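Local coordinates for protein putative dehydratase (Mesorhizobium loti, PDB 2POZ) that is of unconfirmed function but probably acts as a lyase, an octameric member of the mandelate racemase and muconate lactonizing enzyme family, at residues 10-15 with 19-24; 311-316 with 368-373; 204-209 with 217-222. All coordinates share one frame; numbering follows the deposited sequence.

Contact 1: 10-15 with 19-24; sequences IYLLKS and HPVLVE
Tyr11 O takes the N-H of Leu22, O to N 2.8 Å, and the CA of Val21 closes on the same Tyr11 oxygen at 3.3 Å. The return bond runs from Tyr11 N to Leu22 O, again 2.8 Å. Beyond the last bridge, Leu13 N still reaches Pro20 O at 2.9 Å, so the pairing runs on into the turn. The side chains sort onto two faces. On one, Leu12 CD1 meets Val21 CG2 at 3.7 Å; this face also carries Ile10 and Val23, and helix 45-59 covers it through Ile52. On the other, Tyr11 and Leu22 touch Ile375 of helix 372-375. Leu22 O and Glu24 CB sit at the edge of the Tyr11 ring, and its OH reaches Glu24 OE1 only weakly, at 3.4 Å. The ring and carboxylate planes are nearly perpendicular (88°). Leu13 CB packs on Pro20 CD at 3.9 Å, while its CG lies beside the backbone N (chi1 -80°), which brings CD1 to Leu22 CD1. Strands 5-12 and 21-27 are thus the two central strands of an antiparallel sheet whose outer strands are 33-37 and the C-terminal 379-383; the N-terminal hairpin is as in the capping domain of the enolase superfamily.

Contact 2: 311-316 with 368-373; sequences SSLIET and AVLIKR
In the C-terminal barrel domain of the enolase-like fold, the first turn of helix 312-324, which follows the last strand of the parallel sheet, 303-304, packs through Leu313 and Thr316 on Ala368 and Leu370 of the segment leading into helix 372-375. Ala368 CB is the methyl both helix residues share: Leu313 CD1 lies 3.9 Å from it and Thr316 CG2 4.0 Å. The other Leu313 branch, CD2, faces Leu370 CD2 at 4.2 Å, so the fork of the leucine bridges the two residues of 368-373 that touch the helix. Its CG stands anti to the backbone N (chi1 177°), which carries both methyls off the helix toward 368-373. Thr316 divides its work between its branches. CG2 turns to Ala368, while OG1 donates to Ser312 O at 2.9 Å; Thr316 N bonds to the same Ser312 oxygen from the opposite face of its carbonyl plane, so two donors grip that oxygen, and the OG1 bond holds the side chain with CG2 toward Ala368. A serine in place of Thr316 would probably leave Ala368 CB without one of its two methyl partners and open a small gap beside it. Ser311 is the N-cap, its OG accepting from Leu313 N at 3.2 Å and also bonding to Glu36 of strand 33-37. Leu313 and Leu370 both lean on Ala34 of that strand, and Leu347 and Pro351 touch Thr316. No hydrogen bond or salt bridge crosses between the segments, so the joint itself rests on methyl-to-methyl packing.

Contact 3: 204-209 with 217-222; sequences VDLSGG and RFCRKI
Leu206 aims its fork at the helix, one methyl to each of two neighbouring residues: CD1 lies 4.0 Å from Cys219 SG, and CD2 the same 4.0 Å from Phe218 CE2. The leucine and the phenylalanine meet at a slant, CD2 coming in obliquely to the ring. One face of that ring is taken by its own helix mate Ile222, whose CG2 stands 3.9 Å above the plane of Phe218, offset toward the rim. The other pair across the contact behaves differently: Val204 CG2 and Ile222 CD1 reach toward each other tip to tip, 4.2 Å apart. Ile222 can serve both partners because its CG1 lies between the backbone N and the carbonyl carbon (chi1 64°), which sends CD1 to the valine while CG2 stays over the phenylalanine.

All of this is apolar, and no hydrogen bond crosses between the two segments. At the end of the strand, Asp205 OD1 accepts from Ser207 N at 2.8 Å in an Asx turn, met from well above the carboxylate plane. A type I' turn follows, closed by Gly209 N to Leu206 O at 2.9 Å, with both glycines at positive phi. Lys83 of a neighbouring subunit bonds to Ser207 O.

Strand 201-205 and helix 212-222 are the first two elements of a beta-alpha-beta unit of the barrel. The third, strand 227-231, touches Val204 and Ile222 through Ile227 and Leu206 through Val230, while Ala185 and Val189 of helix 179-196 pack on Phe218.

All three contacts are buried, but they lie in two separate places. Contacts 1 and 2 have centres about 10 Å apart and touch: Leu22 meets Ser311, and Glu24 meets Leu370 and Lys372, so the hairpin of the N-terminal region rests on the C-terminal domain. Contact 3 is on the opposite side of the chain's centre, its centre about 33 Å and 35 Å from theirs, and shares no element with them, though, like contact 2, it belongs to the C-terminal barrel domain. Contact 1 is strand on strand, bound by backbone hydrogen bonds; the other two join a helix to another part of the chain through apolar side chains alone.

Contact 1: 10-15 with 19-24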
ATOM      1  N   ILE A  10      35.387  27.530 -20.688  1.00 12.39           N
ATOM      2  CA  ILE A  10      34.949  26.146 -20.791  1.00 11.94           C
ATOM      3  C   ILE A  10      35.945  25.368 -21.638  1.00 13.29           C
ATOM      4  O   ILE A  10      36.261  25.762 -22.761  1.00 11.95           O
ATOM      5  CB  ILE A  10      33.559  26.071 -21.434  1.00 12.29           C
ATOM      6  CG1 ILE A  10      32.574  26.896 -20.604  1.00 14.58           C
ATOM      7  CG2 ILE A  10      33.097  24.618 -21.512  1.00 12.71           C
ATOM      8  CD1 ILE A  10      31.381  27.376 -21.378  1.00 16.67           C
ATOM      9  N   TYR A  11      36.420  24.256 -21.091  1.00 12.83           N
ATOM     10  CA  TYR A  11      37.409  23.418 -21.754  1.00 12.36           C
ATOM     11  C   TYR A  11      36.849  22.030 -22.038  1.00 13.61           C
ATOM     12  O   TYR A  11      36.255  21.408 -21.158  1.00 14.32           O
ATOM     13  CB  TYR A  11      38.644  23.292 -20.852  1.00 13.78           C
ATOM     14  CG  TYR A  11      39.223  24.623 -20.412  1.00 14.31           C
ATOM     15  CD1 TYR A  11      40.257  25.227 -21.127  1.00 14.12           C
ATOM     16  CD2 TYR A  11      38.709  25.299 -19.299  1.00 15.49           C
ATOM     17  CE1 TYR A  11      40.769  26.477 -20.748  1.00 13.03           C
ATOM     18  CE2 TYR A  11      39.214  26.553 -18.910  1.00 15.43           C
ATOM     19  CZ  TYR A  11      40.244  27.130 -19.643  1.00 16.36           C
ATOM     20  OH  TYR A  11      40.742  28.362 -19.279  1.00 16.25           O
ATOM     21  N   LEU A  12      37.026  21.561 -23.271  1.00 12.82           N
ATOM     22  CA  LEU A  12      36.578  20.234 -23.673  1.00 13.27           C
ATOM     23  C   LEU A  12      37.855  19.484 -24.042  1.00 13.54           C
ATOM     24  O   LEU A  12      38.345  19.580 -25.157  1.00 13.30           O
ATOM     25  CB  LEU A  12      35.634  20.320 -24.875  1.00 14.30           C
ATOM     26  CG  LEU A  12      35.137  19.009 -25.491  1.00 16.56           C
ATOM     27  CD1 LEU A  12      34.570  18.084 -24.425  1.00 14.53           C
ATOM     28  CD2 LEU A  12      34.083  19.328 -26.544  1.00 14.66           C
ATOM     29  N   LEU A  13      38.397  18.750 -23.085  1.00 13.12           N
ATOM     30  CA  LEU A  13      39.636  18.025 -23.306  1.00 14.13           C
ATOM     31  C   LEU A  13      39.549  16.721 -24.073  1.00 15.20           C
ATOM     32  O   LEU A  13      38.492  16.105 -24.203  1.00 15.67           O
ATOM     33  CB  LEU A  13      40.317  17.714 -21.972  1.00 12.37           C
ATOM     34  CG  LEU A  13      41.137  18.775 -21.234  1.00 15.09           C
ATOM     35  CD1 LEU A  13      40.256  19.935 -20.833  1.00 14.48           C
ATOM     36  CD2 LEU A  13      41.776  18.138 -20.007  1.00 14.24           C
ATOM     37  N   LYS A  14      40.705  16.332 -24.592  1.00 16.76           N
ATOM     38  CA  LYS A  14      40.884  15.059 -25.266  1.00 17.23           C
ATOM     39  C   LYS A  14      41.970  14.533 -24.353  1.00 16.09           C
ATOM     40  O   LYS A  14      43.104  15.001 -24.403  1.00 17.05           O
ATOM     41  CB  LYS A  14      41.430  15.219 -26.687  1.00 20.95           C
ATOM     42  CG  LYS A  14      41.623  13.872 -27.395  1.00 25.57           C
ATOM     43  CD  LYS A  14      42.199  14.009 -28.801  1.00 28.20           C
ATOM     44  CE  LYS A  14      43.697  14.262 -28.770  1.00 31.02           C
ATOM     45  NZ  LYS A  14      44.300  14.151 -30.131  1.00 29.60           N
ATOM     46  N   SER A  15      41.620  13.602 -23.477  1.00 16.23           N
ATOM     47  CA  SER A  15      42.598  13.062 -22.544  1.00 15.13           C
ATOM     48  C   SER A  15      42.513  11.546 -22.550  1.00 17.40           C
ATOM     49  O   SER A  15      41.786  10.950 -21.750  1.00 15.48           O
ATOM     50  CB  SER A  15      42.322  13.598 -21.138  1.00 14.08           C
ATOM     51  OG  SER A  15      43.327  13.198 -20.226  1.00 11.79           O
ATOM     52  N   HIS A  19      36.969  12.466 -22.344  1.00 14.68           N
ATOM     53  CA  HIS A  19      36.820  13.828 -22.833  1.00 14.93           C
ATOM     54  C   HIS A  19      36.287  14.685 -21.684  1.00 14.55           C
ATOM     55  O   HIS A  19      35.126  15.091 -21.674  1.00 14.87           O
ATOM     56  CB  HIS A  19      35.897  13.902 -24.064  1.00 14.35           C
ATOM     57  CG  HIS A  19      34.649  13.079 -23.960  1.00 16.09           C
ATOM     58  ND1 HIS A  19      33.621  13.384 -23.093  1.00 15.62           N
ATOM     59  CD2 HIS A  19      34.242  11.990 -24.655  1.00 15.65           C
ATOM     60  CE1 HIS A  19      32.635  12.521 -23.261  1.00 15.54           C
ATOM     61  NE2 HIS A  19      32.986  11.664 -24.204  1.00 17.24           N
ATOM     62  N   PRO A  20      37.146  14.951 -20.683  1.00 14.30           N
ATOM     63  CA  PRO A  20      36.800  15.759 -19.509  1.00 12.70           C
ATOM     64  C   PRO A  20      36.323  17.136 -19.949  1.00 13.84           C
ATOM     65  O   PRO A  20      36.867  17.724 -20.890  1.00 13.58           O
ATOM     66  CB  PRO A  20      38.113  15.849 -18.747  1.00 12.91           C
ATOM     67  CG  PRO A  20      38.820  14.585 -19.128  1.00 15.20           C
ATOM     68  CD  PRO A  20      38.546  14.504 -20.606  1.00 13.53           C
ATOM     69  N   VAL A  21      35.305  17.640 -19.266  1.00 12.42           N
ATOM     70  CA  VAL A  21      34.746  18.952 -19.565  1.00 11.51           C
ATOM     71  C   VAL A  21      34.987  19.765 -18.305  1.00 12.86           C
ATOM     72  O   VAL A  21      34.500  19.408 -17.230  1.00 13.22           O
ATOM     73  CB  VAL A  21      33.233  18.852 -19.867  1.00 13.33           C
ATOM     74  CG1 VAL A  21      32.656  20.233 -20.166  1.00 10.93           C
ATOM     75  CG2 VAL A  21      33.010  17.916 -21.068  1.00 14.27           C
ATOM     76  N   LEU A  22      35.761  20.838 -18.431  1.00 10.08           N
ATOM     77  CA  LEU A  22      36.088  21.661 -17.278  1.00 10.98           C
ATOM     78  C   LEU A  22      35.614  23.092 -17.425  1.00 10.56           C
ATOM     79  O   LEU A  22      35.384  23.572 -18.530  1.00  9.91           O
ATOM     80  CB  LEU A  22      37.602  21.693 -17.054  1.00 12.69           C
ATOM     81  CG  LEU A  22      38.449  20.439 -17.245  1.00 15.99           C
ATOM     82  CD1 LEU A  22      39.912  20.823 -17.003  1.00 16.93           C
ATOM     83  CD2 LEU A  22      38.013  19.330 -16.311  1.00 14.90           C
ATOM     84  N   VAL A  23      35.478  23.766 -16.288  1.00 11.32           N
ATOM     85  CA  VAL A  23      35.074  25.157 -16.272  1.00 10.40           C
ATOM     86  C   VAL A  23      36.006  25.896 -15.316  1.00 11.67           C
ATOM     87  O   VAL A  23      36.449  25.343 -14.310  1.00  9.25           O
ATOM     88  CB  VAL A  23      33.603  25.332 -15.801  1.00 11.43           C
ATOM     89  CG1 VAL A  23      33.456  24.934 -14.334  1.00  8.83           C
ATOM     90  CG2 VAL A  23      33.169  26.785 -15.991  1.00 13.51           C
ATOM     91  N   GLU A  24      36.337  27.134 -15.665  1.00 10.35           N
ATOM     92  CA  GLU A  24      37.186  27.963 -14.834  1.00 12.43           C
ATOM     93  C   GLU A  24      36.478  29.298 -14.704  1.00 13.08           C
ATOM     94  O   GLU A  24      36.216  29.961 -15.706  1.00 11.26           O
ATOM     95  CB  GLU A  24      38.553  28.195 -15.477  1.00 16.34           C
ATOM     96  CG  GLU A  24      39.424  29.127 -14.651  1.00 21.65           C
ATOM     97  CD  GLU A  24      40.692  29.549 -15.371  1.00 25.91           C
ATOM     98  OE1 GLU A  24      40.598  30.243 -16.413  1.00 27.08           O
ATOM     99  OE2 GLU A  24      41.781  29.184 -14.885  1.00 27.06           O
TER

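Contact 2: 311-316 with 368-373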
ATOM      1  N   SER A 311      39.044  13.877 -14.859  1.00 13.15           N
ATOM      2  CA  SER A 311      40.436  14.277 -14.724  1.00 13.47           C
ATOM      3  C   SER A 311      40.795  14.347 -13.235  1.00 13.54           C
ATOM      4  O   SER A 311      39.957  14.077 -12.366  1.00 13.38           O
ATOM      5  CB  SER A 311      40.647  15.651 -15.360  1.00 13.76           C
ATOM      6  OG  SER A 311      40.089  16.661 -14.533  1.00 14.56           O
ATOM      7  N   SER A 312      42.041  14.703 -12.945  1.00 14.33           N
ATOM      8  CA  SER A 312      42.506  14.837 -11.565  1.00 13.40           C
ATOM      9  C   SER A 312      41.674  15.870 -10.797  1.00 13.75           C
ATOM     10  O   SER A 312      41.574  15.809  -9.569  1.00 14.81           O
ATOM     11  CB  SER A 312      43.971  15.279 -11.540  1.00 13.17           C
ATOM     12  OG  SER A 312      44.817  14.322 -12.144  1.00 16.70           O
ATOM     13  N   LEU A 313      41.098  16.832 -11.512  1.00 12.44           N
ATOM     14  CA  LEU A 313      40.296  17.862 -10.856  1.00 13.00           C
ATOM     15  C   LEU A 313      39.075  17.279 -10.143  1.00 12.59           C
ATOM     16  O   LEU A 313      38.931  17.435  -8.932  1.00 13.99           O
ATOM     17  CB  LEU A 313      39.845  18.934 -11.863  1.00 11.06           C
ATOM     18  CG  LEU A 313      38.931  20.043 -11.302  1.00 12.72           C
ATOM     19  CD1 LEU A 313      39.591  20.706 -10.099  1.00  8.86           C
ATOM     20  CD2 LEU A 313      38.637  21.077 -12.383  1.00  9.48           C
ATOM     21  N   ILE A 314      38.195  16.600 -10.870  1.00 13.57           N
ATOM     22  CA  ILE A 314      37.010  16.044 -10.218  1.00 13.67           C
ATOM     23  C   ILE A 314      37.359  15.020  -9.139  1.00 13.58           C
ATOM     24  O   ILE A 314      36.624  14.870  -8.169  1.00 14.06           O
ATOM     25  CB  ILE A 314      36.018  15.422 -11.230  1.00 12.47           C
ATOM     26  CG1 ILE A 314      34.688  15.144 -10.519  1.00 13.82           C
ATOM     27  CG2 ILE A 314      36.576  14.139 -11.813  1.00 11.23           C
ATOM     28  CD1 ILE A 314      33.487  15.114 -11.453  1.00 14.74           C
ATOM     29  N   GLU A 315      38.483  14.330  -9.292  1.00 15.09           N
ATOM     30  CA  GLU A 315      38.893  13.356  -8.281  1.00 17.94           C
ATOM     31  C   GLU A 315      39.266  14.095  -6.995  1.00 16.52           C
ATOM     32  O   GLU A 315      38.887  13.692  -5.895  1.00 14.37           O
ATOM     33  CB  GLU A 315      40.104  12.541  -8.755  1.00 20.51           C
ATOM     34  CG  GLU A 315      39.833  11.629  -9.934  1.00 28.34           C
ATOM     35  CD  GLU A 315      41.067  10.852 -10.363  1.00 32.19           C
ATOM     36  OE1 GLU A 315      41.705  10.228  -9.482  1.00 34.74           O
ATOM     37  OE2 GLU A 315      41.395  10.861 -11.574  1.00 30.29           O
ATOM     38  N   THR A 316      40.012  15.186  -7.138  1.00 15.72           N
ATOM     39  CA  THR A 316      40.428  15.968  -5.983  1.00 15.38           C
ATOM     40  C   THR A 316      39.225  16.629  -5.319  1.00 14.99           C
ATOM     41  O   THR A 316      39.128  16.674  -4.092  1.00 14.52           O
ATOM     42  CB  THR A 316      41.455  17.038  -6.392  1.00 14.98           C
ATOM     43  OG1 THR A 316      42.598  16.390  -6.956  1.00 17.46           O
ATOM     44  CG2 THR A 316      41.888  17.866  -5.189  1.00 17.10           C
ATOM     45  N   ALA A 368      43.120  22.200  -5.496  1.00 20.46           N
ATOM     46  CA  ALA A 368      43.608  21.840  -6.816  1.00 21.96           C
ATOM     47  C   ALA A 368      44.026  23.065  -7.622  1.00 23.06           C
ATOM     48  O   ALA A 368      43.259  24.016  -7.760  1.00 23.47           O
ATOM     49  CB  ALA A 368      42.529  21.078  -7.563  1.00 20.96           C
ATOM     50  N   VAL A 369      45.244  23.034  -8.151  1.00 22.23           N
ATOM     51  CA  VAL A 369      45.760  24.138  -8.957  1.00 22.02           C
ATOM     52  C   VAL A 369      45.881  23.665 -10.407  1.00 20.86           C
ATOM     53  O   VAL A 369      46.611  22.716 -10.702  1.00 16.75           O
ATOM     54  CB  VAL A 369      47.155  24.594  -8.459  1.00 24.93           C
ATOM     55  CG1 VAL A 369      47.600  25.838  -9.217  1.00 26.01           C
ATOM     56  CG2 VAL A 369      47.114  24.868  -6.962  1.00 26.97           C
ATOM     57  N   LEU A 370      45.155  24.324 -11.302  1.00 20.02           N
ATOM     58  CA  LEU A 370      45.171  23.965 -12.712  1.00 21.97           C
ATOM     59  C   LEU A 370      46.491  24.329 -13.390  1.00 22.40           C
ATOM     60  O   LEU A 370      47.178  25.266 -12.981  1.00 22.41           O
ATOM     61  CB  LEU A 370      44.036  24.676 -13.451  1.00 21.78           C
ATOM     62  CG  LEU A 370      42.583  24.332 -13.122  1.00 25.02           C
ATOM     63  CD1 LEU A 370      41.673  25.334 -13.809  1.00 26.47           C
ATOM     64  CD2 LEU A 370      42.256  22.919 -13.579  1.00 25.09           C
ATOM     65  N   ILE A 371      46.844  23.565 -14.418  1.00 20.63           N
ATOM     66  CA  ILE A 371      48.042  23.843 -15.194  1.00 20.92           C
ATOM     67  C   ILE A 371      47.450  24.422 -16.466  1.00 20.57           C
ATOM     68  O   ILE A 371      47.087  23.691 -17.386  1.00 19.13           O
ATOM     69  CB  ILE A 371      48.832  22.559 -15.527  1.00 21.65           C
ATOM     70  CG1 ILE A 371      49.228  21.842 -14.235  1.00 21.42           C
ATOM     71  CG2 ILE A 371      50.078  22.916 -16.329  1.00 19.83           C
ATOM     72  CD1 ILE A 371      50.046  20.572 -14.451  1.00 23.42           C
ATOM     73  N   LYS A 372      47.324  25.745 -16.494  1.00 20.81           N
ATOM     74  CA  LYS A 372      46.733  26.429 -17.630  1.00 21.81           C
ATOM     75  C   LYS A 372      47.326  26.039 -18.977  1.00 21.25           C
ATOM     76  O   LYS A 372      46.596  25.905 -19.956  1.00 20.97           O
ATOM     77  CB  LYS A 372      46.811  27.948 -17.432  1.00 25.04           C
ATOM     78  CG  LYS A 372      46.058  28.451 -16.194  1.00 29.96           C
ATOM     79  CD  LYS A 372      44.563  28.098 -16.228  1.00 32.24           C
ATOM     80  CE  LYS A 372      43.758  29.014 -17.150  1.00 34.02           C
ATOM     81  NZ  LYS A 372      44.192  28.930 -18.569  1.00 38.74           N
ATOM     82  N   ARG A 373      48.640  25.850 -19.038  1.00 21.79           N
ATOM     83  CA  ARG A 373      49.262  25.478 -20.305  1.00 22.15           C
ATOM     84  C   ARG A 373      48.719  24.158 -20.847  1.00 20.32           C
ATOM     85  O   ARG A 373      48.654  23.963 -22.060  1.00 19.59           O
ATOM     86  CB  ARG A 373      50.783  25.362 -20.161  1.00 25.34           C
ATOM     87  CG  ARG A 373      51.439  24.762 -21.403  1.00 32.87           C
ATOM     88  CD  ARG A 373      52.937  24.554 -21.253  1.00 38.45           C
ATOM     89  NE  ARG A 373      53.478  23.775 -22.371  1.00 43.86           N
ATOM     90  CZ  ARG A 373      54.775  23.567 -22.582  1.00 44.95           C
ATOM     91  NH1 ARG A 373      55.670  24.080 -21.750  1.00 46.78           N
ATOM     92  NH2 ARG A 373      55.180  22.845 -23.621  1.00 46.12           N
TER

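Contact 3: 204-209 with 217-222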
ATOM      1  N   VAL A 204      30.687  -5.981  -8.515  1.00 12.79           N
ATOM      2  CA  VAL A 204      30.244  -6.291  -9.862  1.00 12.99           C
ATOM      3  C   VAL A 204      29.273  -5.223 -10.364  1.00 14.03           C
ATOM      4  O   VAL A 204      28.178  -5.048  -9.819  1.00 14.45           O
ATOM      5  CB  VAL A 204      29.561  -7.681  -9.910  1.00 12.54           C
ATOM      6  CG1 VAL A 204      28.883  -7.891 -11.250  1.00 13.14           C
ATOM      7  CG2 VAL A 204      30.601  -8.771  -9.685  1.00 15.50           C
ATOM      8  N   ASP A 205      29.690  -4.500 -11.396  1.00 13.80           N
ATOM      9  CA  ASP A 205      28.860  -3.464 -12.004  1.00 13.32           C
ATOM     10  C   ASP A 205      28.155  -4.069 -13.218  1.00 12.67           C
ATOM     11  O   ASP A 205      28.812  -4.562 -14.141  1.00 11.68           O
ATOM     12  CB  ASP A 205      29.734  -2.272 -12.422  1.00 13.73           C
ATOM     13  CG  ASP A 205      28.964  -1.220 -13.223  1.00 16.53           C
ATOM     14  OD1 ASP A 205      27.718  -1.160 -13.128  1.00 15.43           O
ATOM     15  OD2 ASP A 205      29.618  -0.445 -13.947  1.00 14.82           O
ATOM     16  N   LEU A 206      26.823  -4.058 -13.200  1.00  9.78           N
ATOM     17  CA  LEU A 206      26.047  -4.602 -14.307  1.00 11.14           C
ATOM     18  C   LEU A 206      25.642  -3.498 -15.284  1.00 10.29           C
ATOM     19  O   LEU A 206      25.164  -3.770 -16.386  1.00 11.14           O
ATOM     20  CB  LEU A 206      24.808  -5.341 -13.784  1.00  9.37           C
ATOM     21  CG  LEU A 206      25.107  -6.523 -12.850  1.00 12.00           C
ATOM     22  CD1 LEU A 206      23.816  -7.287 -12.548  1.00 13.90           C
ATOM     23  CD2 LEU A 206      26.133  -7.453 -13.494  1.00 13.30           C
ATOM     24  N   SER A 207      25.841  -2.253 -14.868  1.00 10.66           N
ATOM     25  CA  SER A 207      25.537  -1.085 -15.693  1.00 11.69           C
ATOM     26  C   SER A 207      24.196  -1.203 -16.413  1.00 12.53           C
ATOM     27  O   SER A 207      24.107  -0.931 -17.605  1.00 13.60           O
ATOM     28  CB  SER A 207      26.663  -0.879 -16.724  1.00 13.38           C
ATOM     29  OG  SER A 207      26.657   0.432 -17.267  1.00 12.07           O
ATOM     30  N   GLY A 208      23.156  -1.608 -15.687  1.00 12.77           N
ATOM     31  CA  GLY A 208      21.842  -1.743 -16.293  1.00 12.93           C
ATOM     32  C   GLY A 208      21.333  -3.174 -16.336  1.00 15.27           C
ATOM     33  O   GLY A 208      20.120  -3.411 -16.282  1.00 16.12           O
ATOM     34  N   GLY A 209      22.260  -4.124 -16.447  1.00 14.49           N
ATOM     35  CA  GLY A 209      21.904  -5.532 -16.482  1.00 13.00           C
ATOM     36  C   GLY A 209      21.094  -6.002 -17.677  1.00 13.94           C
ATOM     37  O   GLY A 209      21.158  -5.441 -18.769  1.00 14.33           O
ATOM     38  N   ARG A 217      18.682 -14.282 -11.891  1.00 12.21           N
ATOM     39  CA  ARG A 217      19.347 -15.561 -12.094  1.00 15.49           C
ATOM     40  C   ARG A 217      20.869 -15.406 -12.030  1.00 13.25           C
ATOM     41  O   ARG A 217      21.543 -16.173 -11.350  1.00 11.88           O
ATOM     42  CB  ARG A 217      18.936 -16.155 -13.442  1.00 18.26           C
ATOM     43  CG  ARG A 217      19.696 -17.417 -13.843  1.00 25.06           C
ATOM     44  CD  ARG A 217      19.093 -18.012 -15.104  1.00 28.30           C
ATOM     45  NE  ARG A 217      17.950 -18.868 -14.800  1.00 35.65           N
ATOM     46  CZ  ARG A 217      16.829 -18.927 -15.514  1.00 34.16           C
ATOM     47  NH1 ARG A 217      16.668 -18.169 -16.592  1.00 33.79           N
ATOM     48  NH2 ARG A 217      15.867 -19.761 -15.148  1.00 33.06           N
ATOM     49  N   PHE A 218      21.404 -14.405 -12.724  1.00 13.31           N
ATOM     50  CA  PHE A 218      22.850 -14.172 -12.738  1.00 11.97           C
ATOM     51  C   PHE A 218      23.414 -13.798 -11.361  1.00 13.22           C
ATOM     52  O   PHE A 218      24.470 -14.290 -10.969  1.00 13.40           O
ATOM     53  CB  PHE A 218      23.202 -13.075 -13.750  1.00 12.56           C
ATOM     54  CG  PHE A 218      24.681 -12.823 -13.887  1.00 11.63           C
ATOM     55  CD1 PHE A 218      25.507 -13.754 -14.513  1.00 13.16           C
ATOM     56  CD2 PHE A 218      25.252 -11.658 -13.390  1.00 11.17           C
ATOM     57  CE1 PHE A 218      26.883 -13.520 -14.641  1.00 13.40           C
ATOM     58  CE2 PHE A 218      26.628 -11.416 -13.513  1.00 10.44           C
ATOM     59  CZ  PHE A 218      27.439 -12.346 -14.138  1.00 12.11           C
ATOM     60  N   CYS A 219      22.715 -12.936 -10.628  1.00 11.50           N
ATOM     61  CA  CYS A 219      23.181 -12.523  -9.308  1.00 11.85           C
ATOM     62  C   CYS A 219      23.199 -13.698  -8.330  1.00 13.72           C
ATOM     63  O   CYS A 219      24.074 -13.795  -7.470  1.00 13.88           O
ATOM     64  CB  CYS A 219      22.301 -11.392  -8.769  1.00 10.17           C
ATOM     65  SG  CYS A 219      22.496  -9.835  -9.696  1.00 17.19           S
ATOM     66  N   ARG A 220      22.225 -14.585  -8.455  1.00 14.08           N
ATOM     67  CA  ARG A 220      22.188 -15.746  -7.577  1.00 17.92           C
ATOM     68  C   ARG A 220      23.348 -16.676  -7.922  1.00 16.86           C
ATOM     69  O   ARG A 220      23.959 -17.268  -7.039  1.00 19.77           O
ATOM     70  CB  ARG A 220      20.855 -16.483  -7.725  1.00 15.43           C
ATOM     71  CG  ARG A 220      19.693 -15.769  -7.038  1.00 17.29           C
ATOM     72  CD  ARG A 220      18.367 -16.481  -7.292  1.00 19.23           C
ATOM     73  NE  ARG A 220      17.285 -15.871  -6.526  1.00 17.80           N
ATOM     74  CZ  ARG A 220      15.999 -15.979  -6.837  1.00 19.80           C
ATOM     75  NH1 ARG A 220      15.635 -16.678  -7.906  1.00 19.63           N
ATOM     76  NH2 ARG A 220      15.078 -15.377  -6.091  1.00 18.38           N
ATOM     77  N   LYS A 221      23.657 -16.792  -9.210  1.00 16.65           N
ATOM     78  CA  LYS A 221      24.745 -17.661  -9.633  1.00 17.87           C
ATOM     79  C   LYS A 221      26.090 -17.201  -9.093  1.00 18.17           C
ATOM     80  O   LYS A 221      26.885 -18.029  -8.654  1.00 19.79           O
ATOM     81  CB  LYS A 221      24.803 -17.745 -11.159  1.00 18.89           C
ATOM     82  CG  LYS A 221      25.692 -18.864 -11.697  1.00 21.89           C
ATOM     83  CD  LYS A 221      25.514 -19.020 -13.204  1.00 22.45           C
ATOM     84  CE  LYS A 221      26.397 -20.132 -13.768  1.00 25.01           C
ATOM     85  NZ  LYS A 221      26.106 -21.463 -13.146  1.00 23.02           N
ATOM     86  N   ILE A 222      26.348 -15.892  -9.101  1.00 14.78           N
ATOM     87  CA  ILE A 222      27.634 -15.396  -8.616  1.00 16.88           C
ATOM     88  C   ILE A 222      27.695 -15.169  -7.108  1.00 18.23           C
ATOM     89  O   ILE A 222      28.760 -14.870  -6.568  1.00 17.27           O
ATOM     90  CB  ILE A 222      28.054 -14.071  -9.315  1.00 16.42           C
ATOM     91  CG1 ILE A 222      27.057 -12.950  -8.989  1.00 17.75           C
ATOM     92  CG2 ILE A 222      28.155 -14.296 -10.817  1.00 13.98           C
ATOM     93  CD1 ILE A 222      27.512 -11.553  -9.445  1.00 15.15           C
TER